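Local coordinates for leucine-rich repeat protein (Bacteroides thetaiotaomicron, PDB 4ECN) that is of unknown function but, as an extracellular leucine-rich repeat protein, probably binds other proteins, at residues H357-S362 / F455-F460; G367-T372 / E377-R382; D406-N411 / K415-D420; G801-P806 / K824-L829. All blocks are in the same frame, centred on the assembly; numbering follows the deposited sequence.

Interactions 1, 2 and 3 all involve the long excursion between strands 351-353 and 452-456 of the first sheet of the leucine-rich repeat solenoid, where these strands run parallel, while interaction 4 joins two consecutive turns further along. Interaction 1 ties the start of the excursion to the end of strand 452-456; interactions 2 and 3 fold up chain that lies between its two segments. Interactions 1 and 2 have centres 18 Å apart and touch where Ser362 OG comes 3.8 Å from Gly367 N. The side chain of Glu370, in interaction 2, is about 7 Å from the bound sodium ion. Interactions 3 and 4 do not touch: their centres are 24 Å apart and their nearest atoms about 9 Å.

Interaction 1 (H357-S362 / F455-F460); sequences HSETVS and FANSPF
The carboxylate of Glu359 and the amide of Asn457 meet with their planes turned 43° apart; the Glu359 oxygen lies close to the amide plane of Asn457. Asn457 ND2 donates to Glu359 OE1 at 3.3 Å, with an N-H...O angle of 145°, and reaches that oxygen nearly end-on along its C-O bond. The two side chains run past each other in opposite directions, and Glu359, extended beyond CG, reaches across from its short helix. Beside this polar link the methyl of Ala456 faces the chain just before the helix, its CB 4.3 Å from His357 N. The charged end of Glu359 is buried and well supplied with partners: OE1 also bonds Thr434 OG1 and Thr356 N, and OE2 takes Gly332 N. Asn457 is fixed from its other end, where OD1 bonds Asn500 ND2 on the next turn, while ND2 also reaches Thr356 O. The bond is therefore one piece of a buried polar network linking successive turns of the solenoid. Helix 359-362 is thus tied through Glu359 to the residue just after strand 452-456, with strand 495-499 alongside that strand and helix 386-391 touching His357, Ser358 and Val361.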
loop_
_atom_site.group_PDB
_atom_site.type_symbol
_atom_site.label_atom_id
_atom_site.label_comp_id
_atom_site.label_asym_id
_atom_site.label_seq_id
_atom_site.Cartn_x
_atom_site.Cartn_y
_atom_site.Cartn_z
ATOM N N HIS A 357 -1.600 -2.063 2.939
ATOM C CA HIS A 357 -2.761 -1.184 3.000
ATOM C C HIS A 357 -2.696 -0.108 1.896
ATOM O O HIS A 357 -3.728 0.433 1.502
ATOM C CB HIS A 357 -2.866 -0.532 4.391
ATOM C CG HIS A 357 -1.653 0.228 4.793
ATOM N ND1 HIS A 357 -0.605 -0.391 5.435
ATOM C CD2 HIS A 357 -1.348 1.533 4.609
ATOM C CE1 HIS A 357 0.311 0.552 5.613
ATOM N NE2 HIS A 357 -0.104 1.729 5.149
ATOM N N SER A 358 -1.487 0.148 1.375
ATOM C CA SER A 358 -1.118 1.153 0.374
ATOM C C SER A 358 -0.974 0.552 -1.062
ATOM O O SER A 358 -0.764 1.305 -2.013
ATOM C CB SER A 358 0.204 1.797 0.798
ATOM O OG SER A 358 0.437 3.049 0.172
ATOM N N GLU A 359 -1.095 -0.787 -1.214
ATOM C CA GLU A 359 -0.902 -1.522 -2.468
ATOM C C GLU A 359 -1.709 -0.892 -3.654
ATOM O O GLU A 359 -1.127 -0.619 -4.712
ATOM C CB GLU A 359 -1.312 -2.988 -2.255
ATOM C CG GLU A 359 -0.516 -4.049 -3.007
ATOM C CD GLU A 359 -0.868 -5.470 -2.590
ATOM O OE1 GLU A 359 -1.566 -5.628 -1.559
ATOM O OE2 GLU A 359 -0.502 -6.421 -3.323
ATOM N N THR A 360 -3.010 -0.611 -3.468
ATOM C CA THR A 360 -3.844 -0.044 -4.551
ATOM C C THR A 360 -3.525 1.433 -4.846
ATOM O O THR A 360 -3.918 1.964 -5.896
ATOM C CB THR A 360 -5.309 -0.170 -4.201
ATOM O OG1 THR A 360 -5.506 0.451 -2.929
ATOM C CG2 THR A 360 -5.770 -1.621 -4.167
ATOM N N VAL A 361 -2.809 2.086 -3.939
ATOM C CA VAL A 361 -2.440 3.480 -4.092
ATOM C C VAL A 361 -1.037 3.578 -4.688
ATOM O O VAL A 361 -0.878 4.265 -5.678
ATOM C CB VAL A 361 -2.545 4.193 -2.718
ATOM C CG1 VAL A 361 -1.887 5.572 -2.722
ATOM C CG2 VAL A 361 -3.991 4.276 -2.258
ATOM N N SER A 362 -0.021 2.925 -4.087
ATOM C CA SER A 362 1.374 3.080 -4.505
ATOM C C SER A 362 2.156 1.748 -4.650
ATOM O O SER A 362 3.390 1.774 -4.600
ATOM C CB SER A 362 2.105 3.968 -3.503
ATOM O OG SER A 362 1.885 3.572 -2.159
ATOM N N PHE A 455 0.883 -8.814 5.500
ATOM C CA PHE A 455 -0.194 -9.552 4.840
ATOM C C PHE A 455 -1.333 -8.638 4.654
ATOM O O PHE A 455 -1.740 -8.000 5.626
ATOM C CB PHE A 455 -0.654 -10.763 5.642
ATOM C CG PHE A 455 0.374 -11.743 6.119
ATOM C CD1 PHE A 455 0.725 -12.837 5.338
ATOM C CD2 PHE A 455 0.895 -11.651 7.402
ATOM C CE1 PHE A 455 1.634 -13.782 5.805
ATOM C CE2 PHE A 455 1.793 -12.599 7.874
ATOM C CZ PHE A 455 2.166 -13.655 7.068
ATOM N N ALA A 456 -1.879 -8.540 3.452
ATOM C CA ALA A 456 -3.042 -7.682 3.263
ATOM C C ALA A 456 -3.778 -8.037 1.996
ATOM O O ALA A 456 -3.181 -8.559 1.053
ATOM C CB ALA A 456 -2.640 -6.213 3.242
ATOM N N ASN A 457 -5.096 -7.769 2.006
ATOM C CA ASN A 457 -6.058 -7.923 0.914
ATOM C C ASN A 457 -5.980 -9.298 0.279
ATOM O O ASN A 457 -5.960 -9.412 -0.953
ATOM C CB ASN A 457 -5.815 -6.857 -0.128
ATOM C CG ASN A 457 -5.489 -5.513 0.448
ATOM O OD1 ASN A 457 -6.324 -4.866 1.081
ATOM N ND2 ASN A 457 -4.253 -5.086 0.256
ATOM N N SER A 458 -5.934 -10.341 1.148
ATOM C CA SER A 458 -5.857 -11.762 0.792
ATOM C C SER A 458 -7.136 -12.516 1.186
ATOM O O SER A 458 -7.786 -12.171 2.191
ATOM C CB SER A 458 -4.653 -12.417 1.462
ATOM O OG SER A 458 -3.431 -12.004 0.865
ATOM N N PRO A 459 -7.503 -13.580 0.431
ATOM C CA PRO A 459 -8.735 -14.309 0.765
ATOM C C PRO A 459 -8.525 -15.517 1.692
ATOM O O PRO A 459 -9.457 -16.294 1.832
ATOM C CB PRO A 459 -9.211 -14.783 -0.605
ATOM C CG PRO A 459 -7.946 -15.042 -1.367
ATOM C CD PRO A 459 -6.893 -14.105 -0.813
ATOM N N PHE A 460 -7.348 -15.702 2.318
ATOM C CA PHE A 460 -7.134 -16.886 3.164
ATOM C C PHE A 460 -7.968 -16.858 4.455
ATOM O O PHE A 460 -8.414 -15.797 4.901
ATOM C CB PHE A 460 -5.645 -17.090 3.538
ATOM C CG PHE A 460 -4.834 -15.878 3.945
ATOM C CD1 PHE A 460 -5.263 -15.041 4.976
ATOM C CD2 PHE A 460 -3.599 -15.618 3.354
ATOM C CE1 PHE A 460 -4.512 -13.924 5.351
ATOM C CE2 PHE A 460 -2.842 -14.508 3.741
ATOM C CZ PHE A 460 -3.301 -13.672 4.742
#

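Interaction 2 (G367-T372 / E377-R382); sequences GDEELT and EERKHR
Glu369 OE2 answers two arginines at once, Arg382 and Arg379, in a surface salt-bridge network. Arg382 NE donates to it over 2.8 Å at 156°; the oxygen lies at the edge of the guanidinium, in its plane, whereas the nitrogen stands 47° above the carboxylate plane. Arg379 NH1 makes the second salt bridge, at 3.1 Å, its side chain sliding past Glu369 in the opposite direction while Arg382 crosses at about a right angle. Having two cations on one carboxylate probably stabilises its negative charge.

Arg379 has further acceptors. Its NH2 donates to the backbone Glu370 O at 3.1 Å, close to the guanidinium plane, and NH1 adds a weak bond to the same carbonyl. Thr372 OG1 lies 2.7 Å from Arg379 NH2. Bends at chi2 (-97°) and chi3 fold the arginine so that a single guanidinium spans both the carboxylate and the loop backbone. A leucine in place of this arginine would probably leave Glu370 O without this donor and Glu369 with Arg382 as its one cationic partner here.

Segment 367-372 is the irregular chain after helix 359-362, folded back onto helix 377-384. Apart from the charges, Glu369 and Leu371 both touch Ile383 of that helix, and Ser376 OG, just ahead of it, bonds the backbone N of Arg379.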
loop_
_atom_site.group_PDB
_atom_site.type_symbol
_atom_site.label_atom_id
_atom_site.label_comp_id
_atom_site.label_asym_id
_atom_site.label_seq_id
_atom_site.Cartn_x
_atom_site.Cartn_y
_atom_site.Cartn_z
ATOM N N GLY A 367 4.012 5.650 0.160
ATOM C CA GLY A 367 4.217 7.017 -0.285
ATOM C C GLY A 367 5.348 7.005 -1.291
ATOM O O GLY A 367 5.176 6.502 -2.408
ATOM N N ASP A 368 6.528 7.453 -0.861
ATOM C CA ASP A 368 7.706 7.481 -1.720
ATOM C C ASP A 368 8.764 6.511 -1.270
ATOM O O ASP A 368 9.628 6.172 -2.086
ATOM C CB ASP A 368 8.321 8.890 -1.782
ATOM C CG ASP A 368 7.632 9.849 -2.743
ATOM O OD1 ASP A 368 6.797 9.379 -3.567
ATOM O OD2 ASP A 368 7.965 11.059 -2.713
ATOM N N GLU A 369 8.751 6.078 0.012
ATOM C CA GLU A 369 9.818 5.159 0.416
ATOM C C GLU A 369 9.308 3.730 0.495
ATOM O O GLU A 369 8.104 3.460 0.440
ATOM C CB GLU A 369 10.552 5.543 1.715
ATOM C CG GLU A 369 9.711 6.074 2.864
ATOM C CD GLU A 369 10.589 6.519 4.017
ATOM O OE1 GLU A 369 11.695 7.056 3.760
ATOM O OE2 GLU A 369 10.197 6.274 5.180
ATOM N N GLU A 370 10.271 2.816 0.486
ATOM C CA GLU A 370 10.042 1.387 0.458
ATOM C C GLU A 370 10.383 0.770 1.815
ATOM O O GLU A 370 10.982 1.413 2.680
ATOM C CB GLU A 370 10.908 0.788 -0.674
ATOM C CG GLU A 370 10.394 -0.499 -1.312
ATOM C CD GLU A 370 11.149 -0.919 -2.569
ATOM O OE1 GLU A 370 11.432 -0.039 -3.421
ATOM O OE2 GLU A 370 11.417 -2.137 -2.719
ATOM N N LEU A 371 9.948 -0.464 2.004
ATOM C CA LEU A 371 10.218 -1.248 3.190
ATOM C C LEU A 371 11.545 -1.948 2.954
ATOM O O LEU A 371 11.684 -2.674 1.962
ATOM C CB LEU A 371 9.048 -2.212 3.396
ATOM C CG LEU A 371 8.839 -2.709 4.787
ATOM C CD1 LEU A 371 7.840 -1.848 5.497
ATOM C CD2 LEU A 371 8.278 -4.094 4.744
ATOM N N THR A 372 12.563 -1.631 3.757
ATOM C CA THR A 372 13.896 -2.192 3.510
ATOM C C THR A 372 14.499 -2.846 4.745
ATOM O O THR A 372 14.145 -2.486 5.868
ATOM C CB THR A 372 14.878 -1.105 3.011
ATOM O OG1 THR A 372 14.940 -0.034 3.958
ATOM C CG2 THR A 372 14.563 -0.606 1.605
ATOM N N GLU A 377 15.505 3.828 13.543
ATOM C CA GLU A 377 14.326 4.071 14.377
ATOM C C GLU A 377 13.391 5.072 13.681
ATOM O O GLU A 377 12.178 4.877 13.725
ATOM C CB GLU A 377 14.752 4.583 15.763
ATOM C CG GLU A 377 13.633 4.680 16.785
ATOM C CD GLU A 377 14.086 4.883 18.220
ATOM O OE1 GLU A 377 14.545 6.002 18.550
ATOM O OE2 GLU A 377 13.949 3.929 19.022
ATOM N N GLU A 378 13.966 6.077 12.969
ATOM C CA GLU A 378 13.240 7.125 12.237
ATOM C C GLU A 378 12.510 6.572 11.021
ATOM O O GLU A 378 11.323 6.863 10.842
ATOM C CB GLU A 378 14.161 8.271 11.768
ATOM C CG GLU A 378 15.074 8.856 12.836
ATOM C CD GLU A 378 16.443 8.201 12.905
ATOM O OE1 GLU A 378 17.332 8.615 12.125
ATOM O OE2 GLU A 378 16.617 7.258 13.714
ATOM N N ARG A 379 13.218 5.809 10.170
ATOM C CA ARG A 379 12.669 5.215 8.950
ATOM C C ARG A 379 11.545 4.236 9.270
ATOM O O ARG A 379 10.523 4.235 8.569
ATOM C CB ARG A 379 13.771 4.510 8.161
ATOM C CG ARG A 379 14.570 5.459 7.301
ATOM C CD ARG A 379 14.103 5.495 5.854
ATOM N NE ARG A 379 14.327 4.241 5.113
ATOM C CZ ARG A 379 13.358 3.470 4.621
ATOM N NH1 ARG A 379 12.081 3.801 4.796
ATOM N NH2 ARG A 379 13.655 2.377 3.936
ATOM N N LYS A 380 11.735 3.435 10.345
ATOM C CA LYS A 380 10.789 2.425 10.841
ATOM C C LYS A 380 9.509 3.088 11.372
ATOM O O LYS A 380 8.402 2.608 11.115
ATOM C CB LYS A 380 11.460 1.585 11.945
ATOM C CG LYS A 380 10.721 0.303 12.341
ATOM C CD LYS A 380 11.544 -0.518 13.335
ATOM C CE LYS A 380 10.858 -1.806 13.697
ATOM N NZ LYS A 380 11.729 -2.698 14.507
ATOM N N HIS A 381 9.676 4.208 12.084
ATOM C CA HIS A 381 8.572 4.960 12.655
ATOM C C HIS A 381 7.757 5.644 11.546
ATOM O O HIS A 381 6.525 5.605 11.604
ATOM C CB HIS A 381 9.087 5.974 13.664
ATOM C CG HIS A 381 7.985 6.701 14.354
ATOM N ND1 HIS A 381 7.180 6.067 15.289
ATOM C CD2 HIS A 381 7.585 7.986 14.219
ATOM C CE1 HIS A 381 6.317 6.986 15.688
ATOM N NE2 HIS A 381 6.527 8.160 15.075
ATOM N N ARG A 382 8.433 6.200 10.516
ATOM C CA ARG A 382 7.773 6.819 9.364
ATOM C C ARG A 382 6.837 5.828 8.660
ATOM O O ARG A 382 5.730 6.205 8.256
ATOM C CB ARG A 382 8.808 7.340 8.361
ATOM C CG ARG A 382 8.586 8.792 7.959
ATOM C CD ARG A 382 9.299 9.226 6.678
ATOM N NE ARG A 382 10.645 8.666 6.521
ATOM C CZ ARG A 382 11.752 9.150 7.077
ATOM N NH1 ARG A 382 11.696 10.217 7.871
ATOM N NH2 ARG A 382 12.920 8.556 6.867
#

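Interaction 3 (D406-N411 / K415-D420); sequences DAINRN and KPIKKD
Asn409 turns its amide toward the chain at Ile417 because CG is anti to its carbonyl carbon and beside its backbone N (chi1 -74°), which carries OD1 to Ile417 N. Ile417 has CG1 in the same kind of position (chi1 -54°), and with the chain extended beyond it CD1 reaches back to Ile408.

The polar half of the contact is one straight hydrogen bond. Ile417 N gives its hydrogen to Asn409 OD1 over 2.9 Å at 173°, approaching almost in line with the amide C=O. The same oxygen sits 3.7 Å from Pro416 CA and 3.6 Å from Ile417 CB, so the side-chain amide is set against the backbone of the returning chain.

The apolar half pairs the two isoleucines, which cross at about a right angle, Ile408 CG2 lying 3.8 Å from Ile417 CD1. Separately, Ile408 CG2 is also 3.8 Å from the backbone oxygen Lys415 O.

Together these contacts fold the chain back on itself just after the helix: Asn409 is the last residue of helix 402-409, Arg410 already leaves helical geometry, and by 415-417 the chain lies alongside the helix end. Arg397 NH1 bonds Lys415 O and its side chain touches both isoleucines. Ala407 and Ile408 also touch Asn757 of strand 757-759, and Arg410 NH2 bonds Gln810 OE1 on strand 810-812, so this turn rests against the later parallel sheet of the solenoid.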
loop_
_atom_site.group_PDB
_atom_site.type_symbol
_atom_site.label_atom_id
_atom_site.label_comp_id
_atom_site.label_asym_id
_atom_site.label_seq_id
_atom_site.Cartn_x
_atom_site.Cartn_y
_atom_site.Cartn_z
ATOM N N ASP A 406 -8.999 30.870 4.392
ATOM C CA ASP A 406 -8.389 31.840 3.491
ATOM C C ASP A 406 -7.575 32.839 4.298
ATOM O O ASP A 406 -6.391 33.014 4.015
ATOM C CB ASP A 406 -9.471 32.537 2.652
ATOM C CG ASP A 406 -10.187 31.600 1.689
ATOM O OD1 ASP A 406 -9.647 30.483 1.421
ATOM O OD2 ASP A 406 -11.285 31.973 1.197
ATOM N N ALA A 407 -8.183 33.391 5.371
ATOM C CA ALA A 407 -7.560 34.323 6.310
ATOM C C ALA A 407 -6.223 33.761 6.899
ATOM O O ALA A 407 -5.230 34.487 6.951
ATOM C CB ALA A 407 -8.534 34.636 7.431
ATOM N N ILE A 408 -6.198 32.471 7.286
ATOM C CA ILE A 408 -5.012 31.807 7.855
ATOM C C ILE A 408 -3.948 31.548 6.773
ATOM O O ILE A 408 -2.749 31.750 7.029
ATOM C CB ILE A 408 -5.416 30.485 8.566
ATOM C CG1 ILE A 408 -6.193 30.836 9.860
ATOM C CG2 ILE A 408 -4.187 29.620 8.882
ATOM C CD1 ILE A 408 -6.958 29.736 10.521
ATOM N N ASN A 409 -4.382 31.085 5.594
ATOM C CA ASN A 409 -3.498 30.763 4.483
ATOM C C ASN A 409 -2.762 31.979 3.971
ATOM O O ASN A 409 -1.577 31.839 3.644
ATOM C CB ASN A 409 -4.252 30.116 3.347
ATOM C CG ASN A 409 -4.634 28.682 3.632
ATOM O OD1 ASN A 409 -3.962 27.952 4.380
ATOM N ND2 ASN A 409 -5.710 28.243 3.001
ATOM N N ARG A 410 -3.408 33.172 3.950
ATOM C CA ARG A 410 -2.718 34.385 3.505
ATOM C C ARG A 410 -2.103 35.139 4.712
ATOM O O ARG A 410 -1.747 36.306 4.564
ATOM C CB ARG A 410 -3.626 35.310 2.671
ATOM C CG ARG A 410 -4.799 35.904 3.397
ATOM C CD ARG A 410 -5.620 36.768 2.480
ATOM N NE ARG A 410 -6.822 37.199 3.183
ATOM C CZ ARG A 410 -8.025 36.653 3.030
ATOM N NH1 ARG A 410 -8.219 35.699 2.127
ATOM N NH2 ARG A 410 -9.057 37.104 3.734
ATOM N N ASN A 411 -1.936 34.475 5.874
ATOM C CA ASN A 411 -1.284 35.068 7.036
ATOM C C ASN A 411 0.080 34.389 7.214
ATOM O O ASN A 411 0.121 33.204 7.545
ATOM C CB ASN A 411 -2.154 34.972 8.306
ATOM C CG ASN A 411 -1.577 35.669 9.537
ATOM O OD1 ASN A 411 -0.378 35.969 9.626
ATOM N ND2 ASN A 411 -2.418 35.941 10.526
ATOM N N LYS A 415 1.005 28.850 10.151
ATOM C CA LYS A 415 1.355 27.809 9.178
ATOM C C LYS A 415 0.169 27.542 8.221
ATOM O O LYS A 415 -0.982 27.608 8.663
ATOM C CB LYS A 415 1.812 26.501 9.858
ATOM C CG LYS A 415 0.759 25.750 10.667
ATOM C CD LYS A 415 1.157 24.282 10.860
ATOM C CE LYS A 415 0.016 23.440 11.396
ATOM N NZ LYS A 415 0.323 21.987 11.353
ATOM N N PRO A 416 0.417 27.276 6.911
ATOM C CA PRO A 416 -0.709 27.062 5.978
ATOM C C PRO A 416 -1.516 25.808 6.302
ATOM O O PRO A 416 -0.993 24.858 6.905
ATOM C CB PRO A 416 -0.026 26.921 4.613
ATOM C CG PRO A 416 1.356 26.516 4.916
ATOM C CD PRO A 416 1.713 27.190 6.211
ATOM N N ILE A 417 -2.794 25.807 5.893
ATOM C CA ILE A 417 -3.690 24.690 6.162
ATOM C C ILE A 417 -3.460 23.635 5.066
ATOM O O ILE A 417 -3.553 23.932 3.869
ATOM C CB ILE A 417 -5.163 25.153 6.289
ATOM C CG1 ILE A 417 -5.271 26.267 7.355
ATOM C CG2 ILE A 417 -6.059 23.965 6.645
ATOM C CD1 ILE A 417 -6.504 26.979 7.440
ATOM N N LYS A 418 -3.104 22.412 5.521
ATOM C CA LYS A 418 -2.785 21.226 4.728
ATOM C C LYS A 418 -4.051 20.546 4.207
ATOM O O LYS A 418 -4.754 19.926 5.015
ATOM C CB LYS A 418 -1.984 20.225 5.595
ATOM C CG LYS A 418 -0.664 20.736 6.158
ATOM C CD LYS A 418 -0.411 20.176 7.569
ATOM C CE LYS A 418 0.899 20.643 8.181
ATOM N NZ LYS A 418 1.013 22.131 8.283
ATOM N N LYS A 419 -4.323 20.602 2.866
ATOM C CA LYS A 419 -5.512 19.975 2.234
ATOM C C LYS A 419 -5.678 18.498 2.675
ATOM O O LYS A 419 -4.681 17.826 2.978
ATOM C CB LYS A 419 -5.486 20.051 0.684
ATOM C CG LYS A 419 -4.331 19.321 0.002
ATOM C CD LYS A 419 -4.473 19.269 -1.516
ATOM C CE LYS A 419 -3.246 18.652 -2.165
ATOM N NZ LYS A 419 -3.323 18.655 -3.654
ATOM N N ASP A 420 -6.938 18.013 2.733
ATOM C CA ASP A 420 -7.162 16.632 3.138
ATOM C C ASP A 420 -6.751 15.704 1.981
ATOM O O ASP A 420 -7.398 15.639 0.921
ATOM C CB ASP A 420 -8.603 16.372 3.599
ATOM C CG ASP A 420 -8.828 14.974 4.141
ATOM O OD1 ASP A 420 -7.830 14.293 4.465
ATOM O OD2 ASP A 420 -9.995 14.578 4.286
#

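Interaction 4 (G801-P806 / K824-L829); sequences GITTCP and KLTPQL
Thr803 and Thr826 meet between consecutive turns of the leucine-rich repeat solenoid, on the chain that connects its parallel strands. Between the two segments the contact is van der Waals. Thr826 CG2 rests against Thr803 CB at 3.7 Å and also comes 3.8 Å from Thr803 O, so it sits beside Thr803 in the 802-804 3-10 turn. Thr803 in turn lays its methyl along the backbone of the other segment: CG2 is 3.6 Å from Lys824 O and 4.1 Å from Leu825 CA, with Leu825 CD2 a little farther off. In Thr803, OG1 lies between the backbone N and the carbonyl carbon (chi1 49°), which leaves the methyl anti to the carbonyl carbon, toward the 824-826 backbone. A serine in place of Thr826 would lack CG2 and would probably open a small gap over Thr803 CB and the carbonyl beside it.

Behind the threonines, the contact meets the repeat interior, where Ile802 and Leu829 both touch Leu811 of strand 810-812.

The hydrogen bonds lie within the turn or to neighbouring residues. Thr803 OG1 bonds Glu823 OE1, just ahead of Lys824, so its hydroxyl links the two turns even though the methyl does the packing. Cys805 N closes one step of the turn on Ile802 O. Gly801 O is gripped twice by Thr804, by its backbone N at 3.1 Å and by its OG1 at 2.7 Å, the hydroxyl arriving nearly in line with the carbonyl.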
loop_
_atom_site.group_PDB
_atom_site.type_symbol
_atom_site.label_atom_id
_atom_site.label_comp_id
_atom_site.label_asym_id
_atom_site.label_seq_id
_atom_site.Cartn_x
_atom_site.Cartn_y
_atom_site.Cartn_z
ATOM N N GLY A 801 -18.099 52.719 10.425
ATOM C CA GLY A 801 -16.823 52.884 11.108
ATOM C C GLY A 801 -15.867 51.731 10.845
ATOM O O GLY A 801 -14.686 51.819 11.195
ATOM N N ILE A 802 -16.365 50.634 10.223
ATOM C CA ILE A 802 -15.592 49.419 9.982
ATOM C C ILE A 802 -14.355 49.679 9.078
ATOM O O ILE A 802 -13.369 48.957 9.204
ATOM C CB ILE A 802 -16.478 48.286 9.373
ATOM C CG1 ILE A 802 -15.892 46.895 9.713
ATOM C CG2 ILE A 802 -16.768 48.481 7.868
ATOM C CD1 ILE A 802 -16.784 45.784 9.639
ATOM N N THR A 803 -14.394 50.686 8.185
ATOM C CA THR A 803 -13.279 50.930 7.267
ATOM C C THR A 803 -12.053 51.391 8.056
ATOM O O THR A 803 -10.936 51.209 7.551
ATOM C CB THR A 803 -13.641 51.907 6.133
ATOM O OG1 THR A 803 -14.268 53.072 6.658
ATOM C CG2 THR A 803 -14.521 51.268 5.067
ATOM N N THR A 804 -12.252 51.860 9.322
ATOM C CA THR A 804 -11.173 52.306 10.229
ATOM C C THR A 804 -10.426 51.115 10.892
ATOM O O THR A 804 -9.378 51.382 11.476
ATOM C CB THR A 804 -11.672 53.256 11.346
ATOM O OG1 THR A 804 -12.388 52.536 12.343
ATOM C CG2 THR A 804 -12.508 54.414 10.834
ATOM N N CYS A 805 -10.956 49.834 10.838
ATOM C CA CYS A 805 -10.303 48.636 11.414
ATOM C C CYS A 805 -8.929 48.473 10.788
ATOM O O CYS A 805 -8.815 48.202 9.584
ATOM C CB CYS A 805 -11.145 47.382 11.236
ATOM S SG CYS A 805 -12.731 47.430 12.101
ATOM N N PRO A 806 -7.882 48.717 11.603
ATOM C CA PRO A 806 -6.515 48.781 11.072
ATOM C C PRO A 806 -5.992 47.524 10.385
ATOM O O PRO A 806 -5.116 47.690 9.548
ATOM C CB PRO A 806 -5.664 49.039 12.321
ATOM C CG PRO A 806 -6.525 48.724 13.475
ATOM C CD PRO A 806 -7.899 49.076 13.037
ATOM N N LYS A 824 -16.841 55.663 2.898
ATOM C CA LYS A 824 -15.942 55.643 1.751
ATOM C C LYS A 824 -15.073 54.393 1.934
ATOM O O LYS A 824 -14.420 54.242 2.975
ATOM C CB LYS A 824 -15.142 56.967 1.681
ATOM C CG LYS A 824 -14.196 57.122 0.492
ATOM C CD LYS A 824 -13.303 58.378 0.612
ATOM C CE LYS A 824 -12.392 58.554 -0.592
ATOM N NZ LYS A 824 -11.404 59.653 -0.423
ATOM N N LEU A 825 -15.163 53.446 0.989
ATOM C CA LEU A 825 -14.408 52.196 1.096
ATOM C C LEU A 825 -12.933 52.456 1.008
ATOM O O LEU A 825 -12.493 53.344 0.272
ATOM C CB LEU A 825 -14.799 51.153 0.041
ATOM C CG LEU A 825 -16.211 50.603 0.087
ATOM C CD1 LEU A 825 -16.445 49.664 -1.073
ATOM C CD2 LEU A 825 -16.506 49.900 1.411
ATOM N N THR A 826 -12.170 51.688 1.783
ATOM C CA THR A 826 -10.729 51.833 1.811
ATOM C C THR A 826 -10.119 50.791 0.882
ATOM O O THR A 826 -10.710 49.716 0.706
ATOM C CB THR A 826 -10.183 51.733 3.252
ATOM O OG1 THR A 826 -10.497 50.459 3.838
ATOM C CG2 THR A 826 -10.650 52.887 4.131
ATOM N N PRO A 827 -8.945 51.088 0.265
ATOM C CA PRO A 827 -8.306 50.079 -0.596
ATOM C C PRO A 827 -7.658 48.975 0.226
ATOM O O PRO A 827 -7.261 47.945 -0.328
ATOM C CB PRO A 827 -7.257 50.886 -1.371
ATOM C CG PRO A 827 -6.946 52.050 -0.521
ATOM C CD PRO A 827 -8.132 52.327 0.351
ATOM N N GLN A 828 -7.533 49.210 1.548
ATOM C CA GLN A 828 -6.919 48.308 2.516
ATOM C C GLN A 828 -7.815 47.072 2.743
ATOM O O GLN A 828 -7.309 45.951 2.735
ATOM C CB GLN A 828 -6.639 49.047 3.834
ATOM C CG GLN A 828 -5.503 50.077 3.759
ATOM C CD GLN A 828 -5.867 51.415 3.154
ATOM O OE1 GLN A 828 -6.867 52.048 3.518
ATOM N NE2 GLN A 828 -4.990 51.926 2.297
ATOM N N LEU A 829 -9.139 47.281 2.931
ATOM C CA LEU A 829 -10.144 46.216 3.055
ATOM C C LEU A 829 -10.498 45.829 1.622
ATOM O O LEU A 829 -11.506 46.301 1.081
ATOM C CB LEU A 829 -11.358 46.725 3.889
ATOM C CG LEU A 829 -12.257 45.698 4.624
ATOM C CD1 LEU A 829 -13.340 46.408 5.414
ATOM C CD2 LEU A 829 -12.906 44.684 3.675
#